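PDB 3HDX: SusD superfamily protein from Bacteroides thetaiotaomicron VPI-5482, which probably binds polysaccharide at the outer membrane as a SusD homologue, contributing to carbohydrate uptake. Local coordinates for residues A[192-195]-A[196-200]; A[281-284]-A[285-289]. All coordinates share one frame; numbering follows the deposited sequence. Where two conformers were deposited one is given.

Contact 1: residues A[192-195]-A[196-200]; sequences KLFN and KLSAY. With EDO (1,2-ethanediol), chain B.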
loop_
_atom_site.group_PDB
_atom_site.type_symbol
_atom_site.label_atom_id
_atom_site.label_comp_id
_atom_site.label_asym_id
_atom_site.label_seq_id
_atom_site.Cartn_x
_atom_site.Cartn_y
_atom_site.Cartn_z
ATOM N N LYS A 192 10.953 -6.351 -7.229
ATOM C CA LYS A 192 10.098 -7.109 -8.149
ATOM C C LYS A 192 9.379 -8.237 -7.398
ATOM O O LYS A 192 8.134 -8.321 -7.402
ATOM C CB LYS A 192 10.919 -7.575 -9.374
ATOM C CG LYS A 192 11.494 -6.342 -10.113
ATOM C CD LYS A 192 12.003 -6.592 -11.503
ATOM C CE LYS A 192 12.352 -5.274 -12.193
ATOM N NZ LYS A 192 12.812 -5.533 -13.606
ATOM N N LEU A 193 10.137 -9.081 -6.732
ATOM C CA LEU A 193 9.573 -10.174 -5.933
ATOM C C LEU A 193 9.388 -9.816 -4.442
ATOM O O LEU A 193 10.176 -9.043 -3.886
ATOM C CB LEU A 193 10.477 -11.410 -6.040
ATOM C CG LEU A 193 10.655 -11.930 -7.480
ATOM C CD1 LEU A 193 11.645 -13.077 -7.436
ATOM C CD2 LEU A 193 9.337 -12.350 -8.180
ATOM N N PHE A 194 8.349 -10.400 -3.834
ATOM C CA PHE A 194 8.042 -10.271 -2.428
ATOM C C PHE A 194 9.219 -10.924 -1.660
ATOM O O PHE A 194 9.526 -12.105 -1.895
ATOM C CB PHE A 194 6.724 -11.009 -2.196
ATOM C CG PHE A 194 5.976 -10.588 -0.996
ATOM C CD1 PHE A 194 6.260 -11.128 0.230
ATOM C CD2 PHE A 194 4.872 -9.741 -1.114
ATOM C CE1 PHE A 194 5.562 -10.756 1.338
ATOM C CE2 PHE A 194 4.143 -9.391 0.017
ATOM C CZ PHE A 194 4.490 -9.928 1.230
ATOM N N ASN A 195 9.892 -10.165 -0.802
ATOM C CA ASN A 195 11.034 -10.680 -0.058
ATOM C C ASN A 195 10.683 -10.798 1.417
ATOM O O ASN A 195 9.556 -10.474 1.854
ATOM C CB ASN A 195 12.264 -9.787 -0.344
ATOM C CG ASN A 195 12.098 -8.354 0.170
ATOM O OD1 ASN A 195 11.901 -8.151 1.363
ATOM N ND2 ASN A 195 12.205 -7.365 -0.731
ATOM N N LYS A 196 11.637 -11.262 2.212
ATOM C CA LYS A 196 11.367 -11.495 3.630
ATOM C C LYS A 196 10.873 -10.210 4.326
ATOM O O LYS A 196 9.947 -10.263 5.172
ATOM C CB LYS A 196 12.588 -12.024 4.350
ATOM C CG LYS A 196 12.316 -12.638 5.715
ATOM C CD LYS A 196 13.588 -12.910 6.530
ATOM C CE LYS A 196 14.559 -13.933 5.967
ATOM N NZ LYS A 196 13.906 -15.294 5.883
ATOM N N LEU A 197 11.498 -9.069 3.997
ATOM C CA LEU A 197 11.101 -7.790 4.602
ATOM C C LEU A 197 9.737 -7.303 4.111
ATOM O O LEU A 197 8.995 -6.644 4.868
ATOM C CB LEU A 197 12.180 -6.729 4.497
ATOM C CG LEU A 197 13.506 -7.109 5.167
ATOM C CD1 LEU A 197 14.513 -5.889 5.135
ATOM C CD2 LEU A 197 13.264 -7.623 6.640
ATOM N N SER A 198 9.388 -7.645 2.862
ATOM C CA SER A 198 8.020 -7.367 2.369
ATOM C C SER A 198 7.010 -8.000 3.342
ATOM O O SER A 198 6.050 -7.360 3.784
ATOM C CB SER A 198 7.811 -7.963 0.972
ATOM O OG SER A 198 8.851 -7.618 0.075
ATOM N N ALA A 199 7.235 -9.262 3.706
ATOM C CA ALA A 199 6.321 -9.970 4.649
ATOM C C ALA A 199 6.296 -9.301 6.015
ATOM O O ALA A 199 5.231 -9.097 6.603
ATOM C CB ALA A 199 6.687 -11.458 4.762
ATOM N N TYR A 200 7.485 -8.967 6.532
ATOM C CA TYR A 200 7.545 -8.225 7.808
ATOM C C TYR A 200 6.791 -6.895 7.761
ATOM O O TYR A 200 6.205 -6.497 8.769
ATOM C CB TYR A 200 8.982 -8.022 8.302
ATOM C CG TYR A 200 9.586 -9.205 9.031
ATOM C CD1 TYR A 200 9.150 -9.546 10.296
ATOM C CD2 TYR A 200 10.577 -9.980 8.455
ATOM C CE1 TYR A 200 9.703 -10.615 10.993
ATOM C CE2 TYR A 200 11.176 -11.037 9.162
ATOM C CZ TYR A 200 10.730 -11.364 10.408
ATOM O OH TYR A 200 11.260 -12.406 11.107
HETATM C C1 EDO B . 12.803 -10.279 -14.631
HETATM O O1 EDO B . 12.738 -8.860 -14.444
HETATM C C2 EDO B . 13.965 -10.786 -13.793
HETATM O O2 EDO B . 15.208 -10.253 -14.261
#
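N195 and S198 form a capping box at the start of helix 196-209, with N195 as the N-cap. The N195 side chain, its CG set between backbone N and carbonyl carbon (chi1 65°), folds over the first turn. N195 CB stands 4.1 Å from S198 OG, CG comes to 3.3 Å from the same oxygen, and ND2 lies 3.5 Å from it at an angle too poor for a hydrogen bond. At the tip, N195 OD1 accepts S198 N at 3.0 Å, the donor standing 48° above the carbonyl plane; L197 N adds a weak, bent bond to OD1. In return, N195 N gives a nearly straight bond to S198 OG (2.9 Å, 163°), and that hydroxyl is also hydrogen-bonded to I258 O. With an alanine here, the amides of S198 and, more weakly, L197 would probably lose their side-chain acceptor at a buried helix start. F194 packs near A116 and L117 of helix 104-129. In one of its two conformers, CE1 lies closest to A199 N and 3.7 Å from A199 CB, while S198 CB makes a CH-pi contact over the ring, 3.6 Å from its centroid. A199 N donates to N195 O at 3.2 Å.

Contact 2: residues A[281-284]-A[285-289]; sequences LAYP and LVQKS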
loop_
_atom_site.group_PDB
_atom_site.type_symbol
_atom_site.label_atom_id
_atom_site.label_comp_id
_atom_site.label_asym_id
_atom_site.label_seq_id
_atom_site.Cartn_x
_atom_site.Cartn_y
_atom_site.Cartn_z
ATOM N N LEU A 281 -2.414 13.753 -13.489
ATOM C CA LEU A 281 -1.681 14.503 -14.501
ATOM C C LEU A 281 -2.553 15.250 -15.496
ATOM O O LEU A 281 -3.656 14.845 -15.835
ATOM C CB LEU A 281 -0.645 13.625 -15.201
ATOM C CG LEU A 281 0.452 12.967 -14.335
ATOM C CD1 LEU A 281 1.641 12.443 -15.211
ATOM C CD2 LEU A 281 1.001 13.911 -13.178
ATOM N N ALA A 282 -2.002 16.362 -15.955
ATOM C CA ALA A 282 -2.620 17.208 -16.987
ATOM C C ALA A 282 -1.483 17.967 -17.685
ATOM O O ALA A 282 -0.304 17.778 -17.380
ATOM C CB ALA A 282 -3.627 18.167 -16.383
ATOM N N TYR A 283 -1.856 18.800 -18.660
ATOM C CA TYR A 283 -0.912 19.592 -19.439
ATOM C C TYR A 283 0.001 20.414 -18.515
ATOM O O TYR A 283 -0.503 21.008 -17.569
ATOM C CB TYR A 283 -1.705 20.499 -20.400
ATOM C CG TYR A 283 -0.797 21.218 -21.339
ATOM C CD1 TYR A 283 -0.347 20.585 -22.485
ATOM C CD2 TYR A 283 -0.296 22.495 -21.030
ATOM C CE1 TYR A 283 0.574 21.212 -23.336
ATOM C CE2 TYR A 283 0.633 23.139 -21.883
ATOM C CZ TYR A 283 1.046 22.489 -23.035
ATOM O OH TYR A 283 1.970 23.103 -23.873
ATOM N N PRO A 284 1.316 20.500 -18.803
ATOM C CA PRO A 284 2.050 19.988 -19.958
ATOM C C PRO A 284 2.591 18.571 -19.884
ATOM O O PRO A 284 3.204 18.128 -20.863
ATOM C CB PRO A 284 3.214 20.986 -20.041
ATOM C CG PRO A 284 3.529 21.244 -18.685
ATOM C CD PRO A 284 2.204 21.355 -17.991
ATOM N N LEU A 285 2.335 17.838 -18.787
ATOM C CA LEU A 285 2.892 16.504 -18.627
ATOM C C LEU A 285 2.249 15.492 -19.577
ATOM O O LEU A 285 2.918 14.580 -20.037
ATOM C CB LEU A 285 2.814 16.017 -17.160
ATOM C CG LEU A 285 3.641 16.814 -16.145
ATOM C CD1 LEU A 285 2.842 17.988 -15.515
ATOM C CD2 LEU A 285 4.133 15.965 -15.019
ATOM N N VAL A 286 0.943 15.675 -19.813
ATOM C CA VAL A 286 0.154 14.893 -20.745
ATOM C C VAL A 286 -0.793 15.854 -21.502
ATOM O O VAL A 286 -0.971 17.005 -21.090
ATOM C CB VAL A 286 -0.649 13.795 -20.003
ATOM C CG1 VAL A 286 0.297 12.776 -19.330
ATOM C CG2 VAL A 286 -1.675 14.395 -19.035
ATOM N N GLN A 287 -1.404 15.394 -22.581
ATOM C CA GLN A 287 -2.283 16.268 -23.375
ATOM C C GLN A 287 -3.717 16.502 -22.799
ATOM O O GLN A 287 -4.535 17.118 -23.463
ATOM C CB GLN A 287 -2.266 15.826 -24.846
ATOM C CG GLN A 287 -0.886 15.999 -25.550
ATOM C CD GLN A 287 -0.369 17.446 -25.592
ATOM O OE1 GLN A 287 -0.913 18.302 -26.295
ATOM N NE2 GLN A 287 0.694 17.712 -24.852
ATOM N N LYS A 288 -4.032 15.972 -21.612
ATOM C CA LYS A 288 -5.276 16.281 -20.880
ATOM C C LYS A 288 -5.261 17.721 -20.320
ATOM O O LYS A 288 -4.303 18.120 -19.656
ATOM C CB LYS A 288 -5.416 15.217 -19.781
ATOM C CG LYS A 288 -6.711 15.170 -19.095
ATOM C CD LYS A 288 -6.734 13.975 -18.156
ATOM C CE LYS A 288 -8.081 13.787 -17.566
ATOM N NZ LYS A 288 -8.474 14.958 -16.790
ATOM N N SER A 289 -6.309 18.506 -20.590
ATOM C CA SER A 289 -6.359 19.923 -20.190
ATOM C C SER A 289 -6.332 20.199 -18.677
ATOM O O SER A 289 -5.641 21.127 -18.217
ATOM C CB SER A 289 -7.575 20.615 -20.832
ATOM O OG SER A 289 -7.473 20.563 -22.245
HETATM O O HOH W 1 -3.142 21.454 -16.408
#
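A282 O is gripped twice: it accepts L285 N at 3.0 Å and, more weakly, V286 N at 3.4 Å. Y283 N donates to K288 O at 2.7 Å, joining two residues five apart. Together these bonds close a compact loop that follows helix 276-280 and leads toward strand 293-294; its A282-L285 portion is a type VIa1 beta turn, with a cis peptide bond between Y283 and P284. That cis bond folds the proline back on the tyrosine, whose CG is anti to the backbone N (chi1 -173°), and P284 CB sits 3.8 Å above the centre of one face of the Y283 ring. In one of the two conformers of Q287, NE2 comes to 3.8 Å from Y283 CE1 at the ring edge, the side chains running side by side with ring and amide planes 81° apart. The apolar side of the loop is built by L281, L285 and V286. L281 CD2 meets L285 CD2 at 4.2 Å, the two side chains crossing at about a right angle, and V286 CG2 packs against A282 CA. V334 of strand 334-335 borders both leucines. A water donates to Y283 O and S289 O, bridging the mouth of the loop.

Contact 1 closes well before contact 2 opens along the chain, and their centres lie about 35 Å apart, with the nearest atoms about 21 Å from each other and no touch. Residues 192-200 sit where helix 196-209 begins, in the helical packing of 104-129, 152-169 and 213-226, which is probably TPR-like, as the family suggests. Residues 281-289 lie farther out, in the loop between helix 276-280 and strand 293-294: the centre of contact 2 is about 26 Å from the centre of the chain, against about 13 Å for that of contact 1. Contact 1 thus starts a buried helix, whereas contact 2 shapes a partly exposed connection bordered by strand 334-335, and the two form separate local units.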